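Long-range contact in FAD dependent oxidoreductase (Chelativorans sp. BNC1, PDB 6PXS), which oxidises iminodiacetate using bound FAD, as a flavoprotein oxidase of the DadA family: residues Gly147-Gly152 against Ala253-Arg258. Numbering follows the deposited sequence.
Sequences GARVDG and AFDDSR
One face of the Arg-149 guanidinium is covered by Phe-254, whose CD1 lies 3.7 Å from NH1, and Asp-255 OD1 sits at its edge. The Phe-254 ring is turned 70° from the guanidinium plane and meets NH1 and Val-150 O at its own edge, Val-150 O lying 3.7 Å from Phe-254 CZ. The Arg-258 guanidinium points an edge at Asp-151 OD2 in a long salt bridge, 3.7 Å from NH2. In this DadA-family oxidoreductase the contact joins strand 148-149, paired with the FAD-lining strand 44-45, to the hairpin turn between antiparallel strands 251-254 and 258-261. Asp-151, CG anti to its backbone N (chi1 -172°), also caps the start of helix 152-164 through weak hydrogen bonds from OD1 to Arg-153 N and Leu-154 N. Arg-149 NH1 donates to Gly-84 O, while NH2 forms a salt bridge with Asp-255 OD1 that includes a weak hydrogen bond, 3.4 Å. An alanine in place of Arg-149 would probably leave Asp-255 without this positive partner, close to Glu-82 of the second subunit, and open a gap beside Phe-254. Arg-149 NE approaches Ala-253 O to 3.2 Å, at an angle too poor for a hydrogen bond.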
loop_
_atom_site.group_PDB
_atom_site.type_symbol
_atom_site.label_atom_id
_atom_site.label_comp_id
_atom_site.label_asym_id
_atom_site.label_seq_id
_atom_site.Cartn_x
_atom_site.Cartn_y
_atom_site.Cartn_z
ATOM N N GLY A 147 -32.298 11.221 -3.520
ATOM C CA GLY A 147 -31.197 10.387 -3.081
ATOM C C GLY A 147 -29.861 11.079 -3.243
ATOM O O GLY A 147 -29.589 11.668 -4.293
ATOM N N ALA A 148 -29.021 11.025 -2.213
ATOM C CA ALA A 148 -27.718 11.669 -2.231
ATOM C C ALA A 148 -26.656 10.689 -1.752
ATOM O O ALA A 148 -26.957 9.598 -1.260
ATOM C CB ALA A 148 -27.704 12.930 -1.358
ATOM N N ARG A 149 -25.397 11.095 -1.910
ATOM C CA ARG A 149 -24.259 10.328 -1.425
ATOM C C ARG A 149 -23.281 11.278 -0.747
ATOM O O ARG A 149 -23.407 12.501 -0.842
ATOM C CB ARG A 149 -23.578 9.541 -2.556
ATOM C CG ARG A 149 -23.370 10.305 -3.866
ATOM C CD ARG A 149 -22.190 11.273 -3.817
ATOM N NE ARG A 149 -21.850 11.765 -5.151
ATOM C CZ ARG A 149 -20.945 12.707 -5.402
ATOM N NH1 ARG A 149 -20.277 13.281 -4.408
ATOM N NH2 ARG A 149 -20.709 13.080 -6.653
ATOM N N VAL A 150 -22.303 10.700 -0.050
ATOM C CA VAL A 150 -21.319 11.475 0.699
ATOM C C VAL A 150 -20.127 10.575 0.991
ATOM O O VAL A 150 -20.241 9.351 0.990
ATOM C CB VAL A 150 -21.929 12.039 2.007
ATOM C CG1 VAL A 150 -22.401 10.903 2.908
ATOM C CG2 VAL A 150 -20.923 12.919 2.729
ATOM N N ASP A 151 -18.972 11.189 1.243
ATOM C CA ASP A 151 -17.776 10.465 1.659
ATOM C C ASP A 151 -17.766 10.404 3.184
ATOM O O ASP A 151 -17.524 11.415 3.851
ATOM C CB ASP A 151 -16.517 11.143 1.123
ATOM C CG ASP A 151 -15.258 10.325 1.362
ATOM O OD1 ASP A 151 -15.146 9.692 2.434
ATOM O OD2 ASP A 151 -14.378 10.314 0.475
ATOM N N GLY A 152 -18.029 9.216 3.732
ATOM C CA GLY A 152 -18.136 9.083 5.177
ATOM C C GLY A 152 -16.915 9.593 5.917
ATOM O O GLY A 152 -17.036 10.296 6.923
ATOM N N ALA A 253 -21.276 6.724 -7.321
ATOM C CA ALA A 253 -20.170 7.357 -8.024
ATOM C C ALA A 253 -19.772 8.647 -7.324
ATOM O O ALA A 253 -20.604 9.322 -6.710
ATOM C CB ALA A 253 -20.534 7.662 -9.480
ATOM N N PHE A 254 -18.489 8.982 -7.427
ATOM C CA PHE A 254 -17.947 10.228 -6.908
ATOM C C PHE A 254 -17.330 11.033 -8.047
ATOM O O PHE A 254 -17.209 10.561 -9.181
ATOM C CB PHE A 254 -16.916 9.963 -5.804
ATOM C CG PHE A 254 -17.512 9.397 -4.546
ATOM C CD1 PHE A 254 -18.300 10.184 -3.724
ATOM C CD2 PHE A 254 -17.282 8.080 -4.184
ATOM C CE1 PHE A 254 -18.851 9.668 -2.564
ATOM C CE2 PHE A 254 -17.830 7.558 -3.025
ATOM C CZ PHE A 254 -18.614 8.353 -2.215
ATOM N N ASP A 255 -16.928 12.266 -7.725
ATOM C CA ASP A 255 -16.551 13.220 -8.765
ATOM C C ASP A 255 -15.320 12.763 -9.541
ATOM O O ASP A 255 -15.247 12.946 -10.762
ATOM C CB ASP A 255 -16.302 14.598 -8.149
ATOM C CG ASP A 255 -17.589 15.330 -7.808
ATOM O OD1 ASP A 255 -18.616 15.084 -8.471
ATOM O OD2 ASP A 255 -17.570 16.163 -6.878
ATOM N N ASP A 256 -14.337 12.175 -8.859
ATOM C CA ASP A 256 -13.075 11.849 -9.514
ATOM C C ASP A 256 -13.154 10.513 -10.243
ATOM O O ASP A 256 -12.326 9.625 -10.016
ATOM C CB ASP A 256 -11.931 11.830 -8.496
ATOM C CG ASP A 256 -10.565 11.711 -9.153
ATOM O OD1 ASP A 256 -10.507 11.549 -10.390
ATOM O OD2 ASP A 256 -9.549 11.779 -8.432
ATOM N N SER A 257 -14.144 10.364 -11.124
ATOM C CA SER A 257 -14.251 9.187 -11.988
ATOM C C SER A 257 -14.198 7.893 -11.180
ATOM O O SER A 257 -13.674 6.875 -11.639
ATOM C CB SER A 257 -13.151 9.195 -13.054
ATOM O OG SER A 257 -13.159 10.403 -13.796
ATOM N N ARG A 258 -14.749 7.923 -9.971
ATOM C CA ARG A 258 -14.692 6.800 -9.048
ATOM C C ARG A 258 -16.085 6.218 -8.851
ATOM O O ARG A 258 -17.061 6.958 -8.698
ATOM C CB ARG A 258 -14.111 7.238 -7.701
ATOM C CG ARG A 258 -13.747 6.091 -6.775
ATOM C CD ARG A 258 -12.963 6.579 -5.565
ATOM N NE ARG A 258 -13.750 7.483 -4.730
ATOM C CZ ARG A 258 -13.309 8.039 -3.605
ATOM N NH1 ARG A 258 -12.081 7.787 -3.169
ATOM N NH2 ARG A 258 -14.099 8.849 -2.913
#